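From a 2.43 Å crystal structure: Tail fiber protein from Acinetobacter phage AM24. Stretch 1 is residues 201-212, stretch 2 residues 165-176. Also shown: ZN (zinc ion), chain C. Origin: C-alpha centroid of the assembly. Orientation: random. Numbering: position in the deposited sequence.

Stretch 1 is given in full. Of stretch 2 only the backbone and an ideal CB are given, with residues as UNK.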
# COMPACT_ATOMS: atom_id res chain seq x y z
N ALA A 201 -16.97 -15.81 -4.67
CA ALA A 201 -15.73 -16.27 -5.27
C ALA A 201 -15.79 -16.21 -6.80
O ALA A 201 -16.09 -17.21 -7.46
CB ALA A 201 -15.36 -17.68 -4.81
N LEU A 202 -15.46 -15.04 -7.36
CA LEU A 202 -15.56 -14.81 -8.79
C LEU A 202 -14.36 -14.00 -9.27
O LEU A 202 -14.06 -12.94 -8.71
CB LEU A 202 -16.86 -14.07 -9.13
CG LEU A 202 -16.99 -13.47 -10.54
CD1 LEU A 202 -16.94 -14.56 -11.58
CD2 LEU A 202 -18.27 -12.66 -10.65
N GLU A 203 -13.68 -14.49 -10.30
CA GLU A 203 -12.69 -13.72 -11.03
C GLU A 203 -13.29 -13.32 -12.38
O GLU A 203 -13.76 -14.18 -13.12
CB GLU A 203 -11.40 -14.52 -11.24
CG GLU A 203 -10.95 -15.31 -10.02
CD GLU A 203 -10.10 -14.49 -9.07
OE1 GLU A 203 -10.49 -14.32 -7.90
OE2 GLU A 203 -9.03 -14.01 -9.50
N ILE A 204 -13.29 -12.03 -12.69
CA ILE A 204 -13.95 -11.55 -13.90
C ILE A 204 -13.10 -10.47 -14.54
O ILE A 204 -12.59 -9.58 -13.86
CB ILE A 204 -15.36 -11.02 -13.60
CG1 ILE A 204 -15.93 -10.29 -14.81
CG2 ILE A 204 -15.36 -10.11 -12.38
CD1 ILE A 204 -17.38 -9.91 -14.64
N GLY A 205 -12.91 -10.57 -15.86
CA GLY A 205 -12.37 -9.50 -16.67
C GLY A 205 -11.08 -9.82 -17.39
O GLY A 205 -10.76 -9.14 -18.38
N ARG A 206 -10.32 -10.83 -16.95
CA ARG A 206 -9.07 -11.17 -17.61
C ARG A 206 -9.29 -11.43 -19.10
O ARG A 206 -10.04 -12.33 -19.48
CB ARG A 206 -8.45 -12.40 -16.95
CG ARG A 206 -7.02 -12.72 -17.39
CD ARG A 206 -6.04 -11.68 -16.88
NE ARG A 206 -6.06 -11.59 -15.42
CZ ARG A 206 -5.41 -10.67 -14.71
NH1 ARG A 206 -4.69 -9.75 -15.33
NH2 ARG A 206 -5.49 -10.66 -13.39
N GLY A 207 -8.66 -10.60 -19.94
CA GLY A 207 -8.75 -10.78 -21.38
C GLY A 207 -10.09 -10.43 -22.00
O GLY A 207 -10.41 -10.94 -23.07
N LEU A 208 -10.88 -9.58 -21.34
CA LEU A 208 -12.22 -9.22 -21.80
C LEU A 208 -12.35 -7.71 -21.92
O LEU A 208 -11.79 -6.96 -21.12
CB LEU A 208 -13.29 -9.73 -20.84
CG LEU A 208 -13.67 -11.20 -20.92
CD1 LEU A 208 -14.71 -11.50 -19.86
CD2 LEU A 208 -14.18 -11.54 -22.32
N ARG A 209 -13.10 -7.28 -22.93
CA ARG A 209 -13.40 -5.87 -23.16
C ARG A 209 -14.90 -5.68 -23.02
O ARG A 209 -15.66 -6.03 -23.92
CB ARG A 209 -12.91 -5.44 -24.54
CG ARG A 209 -11.41 -5.55 -24.74
CD ARG A 209 -11.03 -5.20 -26.17
NE ARG A 209 -11.50 -6.21 -27.11
CZ ARG A 209 -11.99 -5.93 -28.33
NH1 ARG A 209 -12.08 -4.68 -28.75
NH2 ARG A 209 -12.38 -6.92 -29.12
N PHE A 210 -15.33 -5.15 -21.88
CA PHE A 210 -16.74 -4.82 -21.67
C PHE A 210 -16.99 -3.41 -22.19
O PHE A 210 -16.24 -2.49 -21.87
CB PHE A 210 -17.11 -4.94 -20.19
CG PHE A 210 -17.12 -6.35 -19.68
CD1 PHE A 210 -16.09 -6.83 -18.88
CD2 PHE A 210 -18.15 -7.22 -20.02
CE1 PHE A 210 -16.11 -8.14 -18.40
CE2 PHE A 210 -18.17 -8.52 -19.56
CZ PHE A 210 -17.14 -8.98 -18.75
N GLN A 211 -18.02 -3.25 -23.00
CA GLN A 211 -18.25 -1.99 -23.69
C GLN A 211 -19.74 -1.68 -23.74
O GLN A 211 -20.56 -2.57 -24.00
CB GLN A 211 -17.68 -2.02 -25.12
CG GLN A 211 -17.70 -0.68 -25.84
CD GLN A 211 -16.79 -0.65 -27.06
OE1 GLN A 211 -15.89 -1.47 -27.20
NE2 GLN A 211 -17.03 0.32 -27.95
N GLY A 212 -20.08 -0.41 -23.47
CA GLY A 212 -21.42 0.09 -23.67
C GLY A 212 -21.41 1.16 -24.76
O GLY A 212 -20.36 1.63 -25.19
N UNK A 165 -14.99 -18.09 -12.84
CA UNK A 165 -14.25 -17.12 -13.64
C UNK A 165 -15.04 -16.75 -14.88
O UNK A 165 -15.71 -17.59 -15.49
CB UNK A 165 -12.88 -17.67 -14.03
N UNK A 166 -14.97 -15.47 -15.25
CA UNK A 166 -15.52 -14.96 -16.50
C UNK A 166 -14.37 -14.23 -17.18
O UNK A 166 -13.97 -13.14 -16.74
CB UNK A 166 -16.73 -14.05 -16.28
N UNK A 167 -13.82 -14.82 -18.23
CA UNK A 167 -12.57 -14.35 -18.80
C UNK A 167 -12.64 -14.48 -20.32
O UNK A 167 -13.67 -14.84 -20.89
CB UNK A 167 -11.38 -15.13 -18.24
N UNK A 168 -11.53 -14.19 -20.98
CA UNK A 168 -11.50 -14.25 -22.43
C UNK A 168 -10.09 -14.10 -22.94
O UNK A 168 -9.12 -14.01 -22.17
CB UNK A 168 -12.40 -13.17 -23.04
N UNK A 169 -9.98 -14.06 -24.26
CA UNK A 169 -8.71 -13.90 -24.95
C UNK A 169 -8.74 -12.68 -25.86
O UNK A 169 -8.18 -12.69 -26.96
CB UNK A 169 -8.38 -15.16 -25.76
N UNK A 170 -9.40 -11.61 -25.41
CA UNK A 170 -9.49 -10.38 -26.17
C UNK A 170 -10.87 -10.05 -26.69
O UNK A 170 -11.07 -8.96 -27.24
CB UNK A 170 -8.52 -10.45 -27.35
N UNK A 171 -11.84 -10.95 -26.53
CA UNK A 171 -13.18 -10.72 -27.06
C UNK A 171 -13.81 -9.48 -26.44
O UNK A 171 -13.39 -8.99 -25.39
CB UNK A 171 -14.07 -11.94 -26.81
N UNK A 172 -14.83 -8.97 -27.12
CA UNK A 172 -15.60 -7.83 -26.65
C UNK A 172 -17.01 -8.27 -26.29
O UNK A 172 -17.60 -9.12 -26.97
CB UNK A 172 -15.63 -6.72 -27.71
N UNK A 173 -17.54 -7.71 -25.21
CA UNK A 173 -18.91 -7.97 -24.76
C UNK A 173 -19.62 -6.63 -24.68
O UNK A 173 -19.27 -5.78 -23.85
CB UNK A 173 -18.94 -8.70 -23.41
N UNK A 174 -20.60 -6.42 -25.55
CA UNK A 174 -21.49 -5.27 -25.43
C UNK A 174 -22.49 -5.52 -24.31
O UNK A 174 -23.14 -6.57 -24.28
CB UNK A 174 -22.21 -5.00 -26.75
N UNK A 175 -22.60 -4.57 -23.39
CA UNK A 175 -23.38 -4.74 -22.17
C UNK A 175 -24.63 -3.87 -22.26
O UNK A 175 -24.55 -2.68 -22.58
CB UNK A 175 -22.55 -4.38 -20.93
N UNK A 176 -25.79 -4.48 -21.96
CA UNK A 176 -27.08 -3.78 -21.94
C UNK A 176 -27.83 -4.28 -20.71
O UNK A 176 -28.53 -5.30 -20.78
CB UNK A 176 -27.88 -4.02 -23.22
ZN ZN C . -3.94 -14.36 -24.90

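Two parallel ladders join the stretches, and their register shifts by one residue between I204 and R209. Backbone hydrogen bonds to stretch 1 fix 166, 168, 170, 171, 173 and 175.

Position 165 pairs with E203, its CA 3.0 Å from E203 O. The ideal CB lies on the sheet face that carries E203's side chain, 3.7 Å from E203 O. Many side chains fit, a polar one readily. It is E165; its OE2 lies 4.0 Å from E203 CB and accepts from a water that in turn accepts from R206 N.

At 166, N donates to E203 O (2.8 Å) and O accepts from G205 N (2.9 Å). The ideal CB turns to the I204 face, 4.1 Å from I204 CG1 and 4.7 Å from L202 CD1, so an aliphatic residue is expected, with valine, leucine and isoleucine hard to separate. I166 touches three side chains: its CD1 is 3.9 Å from L202 CD1, its CB 4.1 Å from I204 CG1, and its CG2 3.8 Å from L208 CD1.

The sideways CB of 167 sits 3.3 Å from R206 O, which favours something small. C167 fits, with chi1 in p.

At 168, N donates to R206 O (2.8 Å). An ideal CB would lie 2.5 Å from L208 CD2 and 3.0 Å from G207 O, both clashes; the position calls for glycine, and G168 is found.

Position 169 points away, its ideal CB 5.4 Å from G207 O, so stretch 1 decides little. The nearby zinc suggests a ligand such as aspartate, glutamate or histidine. D169 binds it through OD1 at 2.3 Å.

At 170, phi/psi of 112/-6 would jam a CB against the preceding carbonyl, so the backbone itself calls for glycine. G170 donates from N to G207 O (2.6 Å), and its O accepts from R209 NE (2.8 Å).

Position 171 accepts R209 N through its O (3.0 Å), while its CB points away, 4.5 Å from L208 CD2. Stretch 1 sets little limit here; A171 is the residue.

Position 172 faces the side of R209 and Q211, its ideal CB 3.6 Å from R209 NH2 and 5.3 Å from Q211 OE1. An acid could answer the arginine; a long donor could reach the amide oxygen. R172 does the latter, NE donating to Q211 OE1 at 3.0 Å, although its NH2 lies 3.8 Å from the like-charged R209 NH1.

At 173, N donates to R209 O (2.8 Å) and CB lies 3.8 Å from F210 CD2: a beta-branched or other aliphatic residue suits. V173 packs there.

Position 174 has its ideal CB on the Q211 side, 4.0 Å from Q211 O, with space beside that side chain for polar or large groups. W174 lays one ring face over Q211 CB, with CH2 3.3 Å from Q211 NE2.

At 175, N donates to Q211 O (2.9 Å) and CB points toward stretch 1, 5.3 Å from F210 CD2, favouring an apolar residue. V175 brings CG2 to 3.8 Å from F210 CD2.

Position 176 is unconstrained by stretch 1; it is Y176.

Stretch 2 165-176: EICGDGARVWVY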
# COMPACT_ATOMS: atom_id res chain seq x y z
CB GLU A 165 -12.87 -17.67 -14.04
CG GLU A 165 -11.94 -16.61 -14.64
CD GLU A 165 -10.46 -16.95 -14.47
OE1 GLU A 165 -10.15 -18.15 -14.29
OE2 GLU A 165 -9.62 -16.02 -14.52
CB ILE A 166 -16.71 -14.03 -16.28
CG1 ILE A 166 -17.89 -14.80 -15.68
CG2 ILE A 166 -17.12 -13.35 -17.58
CD1 ILE A 166 -18.83 -13.92 -14.91
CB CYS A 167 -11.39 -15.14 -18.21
SG CYS A 167 -11.33 -16.87 -18.77
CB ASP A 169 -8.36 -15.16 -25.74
CG ASP A 169 -6.87 -15.35 -25.88
OD1 ASP A 169 -6.12 -14.40 -25.58
OD2 ASP A 169 -6.45 -16.45 -26.31
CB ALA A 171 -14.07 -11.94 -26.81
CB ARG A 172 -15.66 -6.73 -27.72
CG ARG A 172 -16.53 -5.55 -27.33
CD ARG A 172 -17.05 -4.83 -28.55
NE ARG A 172 -16.10 -3.84 -29.02
CZ ARG A 172 -15.67 -3.74 -30.28
NH1 ARG A 172 -16.12 -4.58 -31.20
NH2 ARG A 172 -14.80 -2.80 -30.60
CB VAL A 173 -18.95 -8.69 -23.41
CG1 VAL A 173 -20.40 -8.85 -22.93
CG2 VAL A 173 -18.27 -10.04 -23.50
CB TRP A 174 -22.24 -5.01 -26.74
CG TRP A 174 -21.36 -4.61 -27.87
CD1 TRP A 174 -20.86 -5.42 -28.85
CD2 TRP A 174 -20.90 -3.28 -28.16
NE1 TRP A 174 -20.11 -4.68 -29.73
CE2 TRP A 174 -20.12 -3.37 -29.34
CE3 TRP A 174 -21.07 -2.04 -27.55
CZ2 TRP A 174 -19.50 -2.26 -29.91
CZ3 TRP A 174 -20.46 -0.93 -28.12
CH2 TRP A 174 -19.68 -1.05 -29.29
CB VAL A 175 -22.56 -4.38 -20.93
CG1 VAL A 175 -23.33 -4.72 -19.67
CG2 VAL A 175 -21.21 -5.09 -20.96
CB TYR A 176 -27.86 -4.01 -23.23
CG TYR A 176 -27.28 -3.33 -24.44
CD1 TYR A 176 -26.30 -3.96 -25.20
CD2 TYR A 176 -27.70 -2.07 -24.82
CE1 TYR A 176 -25.75 -3.34 -26.31
CE2 TYR A 176 -27.16 -1.44 -25.93
CZ TYR A 176 -26.19 -2.09 -26.67
OH TYR A 176 -25.64 -1.47 -27.78
O HOH W 1 -11.01 -13.17 -15.04
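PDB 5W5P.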